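Local coordinates for hypothetical protein (Legionella pneumophila subsp. pneumophila, PDB 4G2A) that is of unknown function but is a two-domain protein with a YARHG domain and may bind a nutrient, at residues A[90-102]-A[135-147]. Numbering follows the deposited sequence.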
loop_
_atom_site.group_PDB
_atom_site.type_symbol
_atom_site.label_atom_id
_atom_site.label_comp_id
_atom_site.label_asym_id
_atom_site.label_seq_id
_atom_site.Cartn_x
_atom_site.Cartn_y
_atom_site.Cartn_z
ATOM N N ALA A 90 17.364 -1.650 3.903
ATOM C CA ALA A 90 16.294 -1.870 2.939
ATOM C C ALA A 90 14.939 -1.630 3.583
ATOM O O ALA A 90 14.753 -1.923 4.772
ATOM C CB ALA A 90 16.362 -3.292 2.415
ATOM N N LEU A 91 13.985 -1.122 2.798
ATOM C CA LEU A 91 12.626 -0.915 3.300
ATOM C C LEU A 91 11.772 -2.134 2.879
ATOM O O LEU A 91 10.571 -2.036 2.640
ATOM C CB LEU A 91 12.054 0.442 2.821
ATOM C CG LEU A 91 12.799 1.725 3.318
ATOM C CD1 LEU A 91 12.144 2.965 2.771
ATOM C CD2 LEU A 91 12.816 1.820 4.812
ATOM N N VAL A 92 12.443 -3.295 2.844
ATOM C CA VAL A 92 11.995 -4.644 2.509
ATOM C C VAL A 92 12.491 -5.533 3.654
ATOM O O VAL A 92 13.614 -5.379 4.115
ATOM C CB VAL A 92 12.518 -5.082 1.089
ATOM C CG1 VAL A 92 12.454 -6.592 0.889
ATOM C CG2 VAL A 92 11.747 -4.378 -0.010
ATOM N N TYR A 93 11.633 -6.425 4.145
ATOM C CA TYR A 93 11.960 -7.251 5.291
ATOM C C TYR A 93 11.799 -8.702 4.968
ATOM O O TYR A 93 10.787 -9.093 4.387
ATOM C CB TYR A 93 11.054 -6.863 6.489
ATOM C CG TYR A 93 11.146 -5.395 6.808
ATOM C CD1 TYR A 93 12.225 -4.885 7.522
ATOM C CD2 TYR A 93 10.212 -4.494 6.308
ATOM C CE1 TYR A 93 12.353 -3.520 7.765
ATOM C CE2 TYR A 93 10.346 -3.123 6.521
ATOM C CZ TYR A 93 11.411 -2.645 7.265
ATOM O OH TYR A 93 11.560 -1.305 7.496
ATOM N N ASP A 94 12.781 -9.505 5.396
ATOM C CA ASP A 94 12.809 -10.970 5.302
ATOM C C ASP A 94 12.552 -11.428 3.874
ATOM O O ASP A 94 11.680 -12.261 3.617
ATOM C CB ASP A 94 11.808 -11.616 6.296
ATOM C CG ASP A 94 11.975 -11.120 7.728
ATOM O OD1 ASP A 94 13.088 -11.276 8.290
ATOM O OD2 ASP A 94 11.005 -10.549 8.276
ATOM N N PHE A 95 13.293 -10.837 2.944
ATOM C CA PHE A 95 13.241 -11.185 1.537
ATOM C C PHE A 95 13.741 -12.598 1.352
ATOM O O PHE A 95 14.852 -12.933 1.774
ATOM C CB PHE A 95 14.077 -10.211 0.707
ATOM C CG PHE A 95 14.074 -10.537 -0.766
ATOM C CD1 PHE A 95 13.014 -10.140 -1.582
ATOM C CD2 PHE A 95 15.132 -11.240 -1.343
ATOM C CE1 PHE A 95 13.002 -10.453 -2.948
ATOM C CE2 PHE A 95 15.131 -11.530 -2.713
ATOM C CZ PHE A 95 14.065 -11.135 -3.506
ATOM N N LEU A 96 12.896 -13.428 0.744
ATOM C CA LEU A 96 13.182 -14.804 0.397
ATOM C C LEU A 96 12.867 -15.008 -1.080
ATOM O O LEU A 96 11.767 -14.657 -1.514
ATOM C CB LEU A 96 12.354 -15.788 1.254
ATOM C CG LEU A 96 12.517 -15.763 2.770
ATOM C CD1 LEU A 96 11.467 -16.644 3.410
ATOM C CD2 LEU A 96 13.935 -16.182 3.202
ATOM N N VAL A 97 13.826 -15.575 -1.843
ATOM C CA VAL A 97 13.673 -15.901 -3.257
ATOM C C VAL A 97 13.947 -17.398 -3.461
ATOM O O VAL A 97 14.891 -17.955 -2.878
ATOM C CB VAL A 97 14.513 -14.995 -4.216
ATOM C CG1 VAL A 97 15.984 -14.909 -3.808
ATOM C CG2 VAL A 97 14.364 -15.411 -5.679
ATOM N N THR A 98 13.059 -18.048 -4.245
ATOM C CA THR A 98 13.168 -19.444 -4.660
ATOM C C THR A 98 13.256 -19.484 -6.195
ATOM O O THR A 98 12.523 -18.763 -6.881
ATOM C CB THR A 98 12.019 -20.334 -4.130
ATOM O OG1 THR A 98 10.821 -20.068 -4.851
ATOM C CG2 THR A 98 11.786 -20.195 -2.631
ATOM N N VAL A 99 14.181 -20.299 -6.721
ATOM C CA VAL A 99 14.379 -20.520 -8.157
ATOM C C VAL A 99 13.939 -21.946 -8.405
ATOM O O VAL A 99 14.506 -22.860 -7.792
ATOM C CB VAL A 99 15.841 -20.258 -8.614
ATOM C CG1 VAL A 99 16.026 -20.588 -10.098
ATOM C CG2 VAL A 99 16.266 -18.825 -8.325
ATOM N N ASN A 100 12.885 -22.139 -9.235
ATOM C CA ASN A 100 12.291 -23.452 -9.545
ATOM C C ASN A 100 11.939 -24.192 -8.226
ATOM O O ASN A 100 12.292 -25.364 -8.010
ATOM C CB ASN A 100 13.206 -24.290 -10.459
ATOM C CG ASN A 100 13.126 -23.931 -11.919
ATOM O OD1 ASN A 100 12.188 -23.282 -12.380
ATOM N ND2 ASN A 100 14.088 -24.390 -12.694
ATOM N N ASP A 101 11.308 -23.427 -7.320
ATOM C CA ASP A 101 10.804 -23.795 -5.991
ATOM C C ASP A 101 11.924 -24.198 -4.966
ATOM O O ASP A 101 11.596 -24.631 -3.857
ATOM C CB ASP A 101 9.679 -24.848 -6.105
ATOM C CG ASP A 101 8.503 -24.283 -6.901
ATOM O OD1 ASP A 101 7.924 -23.246 -6.461
ATOM O OD2 ASP A 101 8.227 -24.805 -8.021
ATOM N N LYS A 102 13.216 -23.927 -5.296
ATOM C CA LYS A 102 14.371 -24.118 -4.407
ATOM C C LYS A 102 14.870 -22.751 -3.907
ATOM O O LYS A 102 15.203 -21.876 -4.723
ATOM C CB LYS A 102 15.501 -24.884 -5.106
ATOM C CG LYS A 102 16.715 -25.144 -4.209
ATOM C CD LYS A 102 17.788 -25.887 -4.982
ATOM C CE LYS A 102 19.131 -25.868 -4.303
ATOM N NZ LYS A 102 20.202 -26.395 -5.198
ATOM N N ALA A 135 13.608 -23.464 -22.071
ATOM C CA ALA A 135 12.980 -23.774 -20.798
ATOM C C ALA A 135 12.370 -22.581 -20.073
ATOM O O ALA A 135 12.715 -21.431 -20.321
ATOM C CB ALA A 135 13.982 -24.450 -19.890
ATOM N N THR A 136 11.417 -22.897 -19.176
ATOM C CA THR A 136 10.686 -21.990 -18.300
ATOM C C THR A 136 11.305 -22.086 -16.884
ATOM O O THR A 136 11.631 -23.179 -16.412
ATOM C CB THR A 136 9.175 -22.355 -18.324
ATOM O OG1 THR A 136 8.644 -22.151 -19.634
ATOM C CG2 THR A 136 8.354 -21.556 -17.342
ATOM N N VAL A 137 11.471 -20.959 -16.225
ATOM C CA VAL A 137 12.002 -20.935 -14.861
ATOM C C VAL A 137 10.985 -20.211 -14.000
ATOM O O VAL A 137 10.464 -19.168 -14.397
ATOM C CB VAL A 137 13.442 -20.334 -14.769
ATOM C CG1 VAL A 137 13.834 -19.979 -13.340
ATOM C CG2 VAL A 137 14.461 -21.299 -15.370
ATOM N N ASN A 138 10.659 -20.810 -12.853
ATOM C CA ASN A 138 9.745 -20.221 -11.882
ATOM C C ASN A 138 10.538 -19.402 -10.853
ATOM O O ASN A 138 11.523 -19.900 -10.292
ATOM C CB ASN A 138 8.933 -21.300 -11.183
ATOM C CG ASN A 138 7.713 -20.725 -10.510
ATOM O OD1 ASN A 138 6.706 -20.459 -11.156
ATOM N ND2 ASN A 138 7.793 -20.469 -9.213
ATOM N N ILE A 139 10.133 -18.136 -10.646
ATOM C CA ILE A 139 10.735 -17.249 -9.655
ATOM C C ILE A 139 9.648 -16.904 -8.663
ATOM O O ILE A 139 8.544 -16.567 -9.067
ATOM C CB ILE A 139 11.450 -15.972 -10.253
ATOM C CG1 ILE A 139 12.620 -16.340 -11.241
ATOM C CG2 ILE A 139 11.942 -15.005 -9.138
ATOM C CD1 ILE A 139 13.804 -17.185 -10.675
ATOM N N HIS A 140 9.950 -17.033 -7.367
ATOM C CA HIS A 140 9.036 -16.679 -6.285
ATOM C C HIS A 140 9.720 -15.752 -5.283
ATOM O O HIS A 140 10.858 -15.989 -4.890
ATOM C CB HIS A 140 8.460 -17.913 -5.569
ATOM C CG HIS A 140 7.407 -17.556 -4.560
ATOM N ND1 HIS A 140 7.708 -17.427 -3.222
ATOM C CD2 HIS A 140 6.106 -17.249 -4.745
ATOM C CE1 HIS A 140 6.576 -17.080 -2.631
ATOM N NE2 HIS A 140 5.587 -16.953 -3.507
ATOM N N HIS A 141 9.005 -14.690 -4.897
ATOM C CA HIS A 141 9.389 -13.683 -3.924
ATOM C C HIS A 141 8.442 -13.723 -2.736
ATOM O O HIS A 141 7.236 -13.947 -2.885
ATOM C CB HIS A 141 9.359 -12.278 -4.537
ATOM C CG HIS A 141 10.471 -11.972 -5.479
ATOM N ND1 HIS A 141 10.497 -10.785 -6.195
ATOM C CD2 HIS A 141 11.554 -12.708 -5.821
ATOM C CE1 HIS A 141 11.592 -10.832 -6.932
ATOM N NE2 HIS A 141 12.259 -11.972 -6.740
ATOM N N ASP A 142 9.001 -13.503 -1.555
ATOM C CA ASP A 142 8.271 -13.427 -0.294
ATOM C C ASP A 142 9.032 -12.416 0.543
ATOM O O ASP A 142 10.232 -12.578 0.754
ATOM C CB ASP A 142 8.143 -14.812 0.386
ATOM C CG ASP A 142 7.484 -14.857 1.757
ATOM O OD1 ASP A 142 7.059 -13.793 2.252
ATOM O OD2 ASP A 142 7.433 -15.954 2.355
ATOM N N TYR A 143 8.363 -11.328 0.916
ATOM C CA TYR A 143 8.939 -10.251 1.709
ATOM C C TYR A 143 7.811 -9.370 2.258
ATOM O O TYR A 143 6.649 -9.532 1.883
ATOM C CB TYR A 143 9.956 -9.420 0.886
ATOM C CG TYR A 143 9.386 -8.836 -0.390
ATOM C CD1 TYR A 143 9.353 -9.579 -1.568
ATOM C CD2 TYR A 143 8.942 -7.519 -0.438
ATOM C CE1 TYR A 143 8.841 -9.042 -2.746
ATOM C CE2 TYR A 143 8.451 -6.966 -1.614
ATOM C CZ TYR A 143 8.388 -7.736 -2.762
ATOM O OH TYR A 143 7.900 -7.196 -3.917
ATOM N N SER A 144 8.180 -8.431 3.135
ATOM C CA SER A 144 7.270 -7.460 3.743
ATOM C C SER A 144 7.840 -6.074 3.627
ATOM O O SER A 144 9.034 -5.912 3.423
ATOM C CB SER A 144 7.041 -7.791 5.218
ATOM O OG SER A 144 6.362 -9.029 5.323
ATOM N N THR A 145 6.989 -5.076 3.785
ATOM C CA THR A 145 7.355 -3.654 3.821
ATOM C C THR A 145 6.506 -3.028 4.909
ATOM O O THR A 145 5.585 -3.682 5.410
ATOM C CB THR A 145 7.123 -2.954 2.447
ATOM O OG1 THR A 145 5.723 -2.855 2.192
ATOM C CG2 THR A 145 7.834 -3.633 1.281
ATOM N N GLY A 146 6.779 -1.771 5.222
ATOM C CA GLY A 146 5.943 -0.972 6.103
ATOM C C GLY A 146 4.788 -0.426 5.279
ATOM O O GLY A 146 4.735 -0.619 4.049
ATOM N N ALA A 147 3.822 0.221 5.938
ATOM C CA ALA A 147 2.692 0.741 5.192
ATOM C C ALA A 147 2.790 2.256 5.096
ATOM O O ALA A 147 2.532 2.974 6.068
ATOM C CB ALA A 147 1.382 0.298 5.818
HETATM O O HOH W 1 9.321 -13.266 4.159
HETATM O O HOH W 2 8.158 -10.660 6.288
HETATM O O HOH W 3 10.159 -17.074 -1.801
HETATM O O HOH W 4 10.410 -20.730 -7.484
HETATM O O HOH W 5 14.001 -25.110 -16.057
HETATM O O HOH W 6 10.263 -24.836 -14.832
#
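The carbonyl oxygen of N138 is gripped by the backbone N of N100, 2.8 Å from it at a nearly straight N-H...O angle of 171°, and more weakly by a water. That water also meets T98 OG1, N138 ND2 and the backbone N of D101, tying turn to strand, while N138 OD1 is hydrogen-bonded by N49 ND2 of strand 43-54. N100 completes the pair through its side chain: OD1 lies 2.9 Å from N138 N, with the donor tilted 25° from the amide carbonyl plane, and the amide thereby takes the place of a backbone carbonyl where the strand ends in the type I' turn 99-102. Further along, T98 and H140 exchange a pair of backbone hydrogen bonds, and T98 OG1 rests 3.3 Å from H140 CB.

On the face shared by F95, V97 and V99, the packing is apolar and aromatic. F95 swings CG anti to its own N (179°), which brings its edge over the imidazole of H141: CE1 stands above the centre of that ring, a T-shaped pair with centroids 5.0 Å apart, while V97 CG2 touches the imidazole edge in plane. CD1 of F95 also reaches Y143 CD1 at 3.7 Å; F66 from strand 60-68 joins this aromatic cluster. Beyond it, V99 CG2 meets I139 CD1 at 3.8 Å. On the other face, D142 OD1 is hydrogen-bonded to H45 NE2 of strand 43-54.

Between L96-D142 and Y93-S144 the register slips by one residue, a beta bulge in the antiparallel pairing with strand 136-146; on its other side strand 95-99 pairs with 102-110 as a beta hairpin closed by the type I' turn.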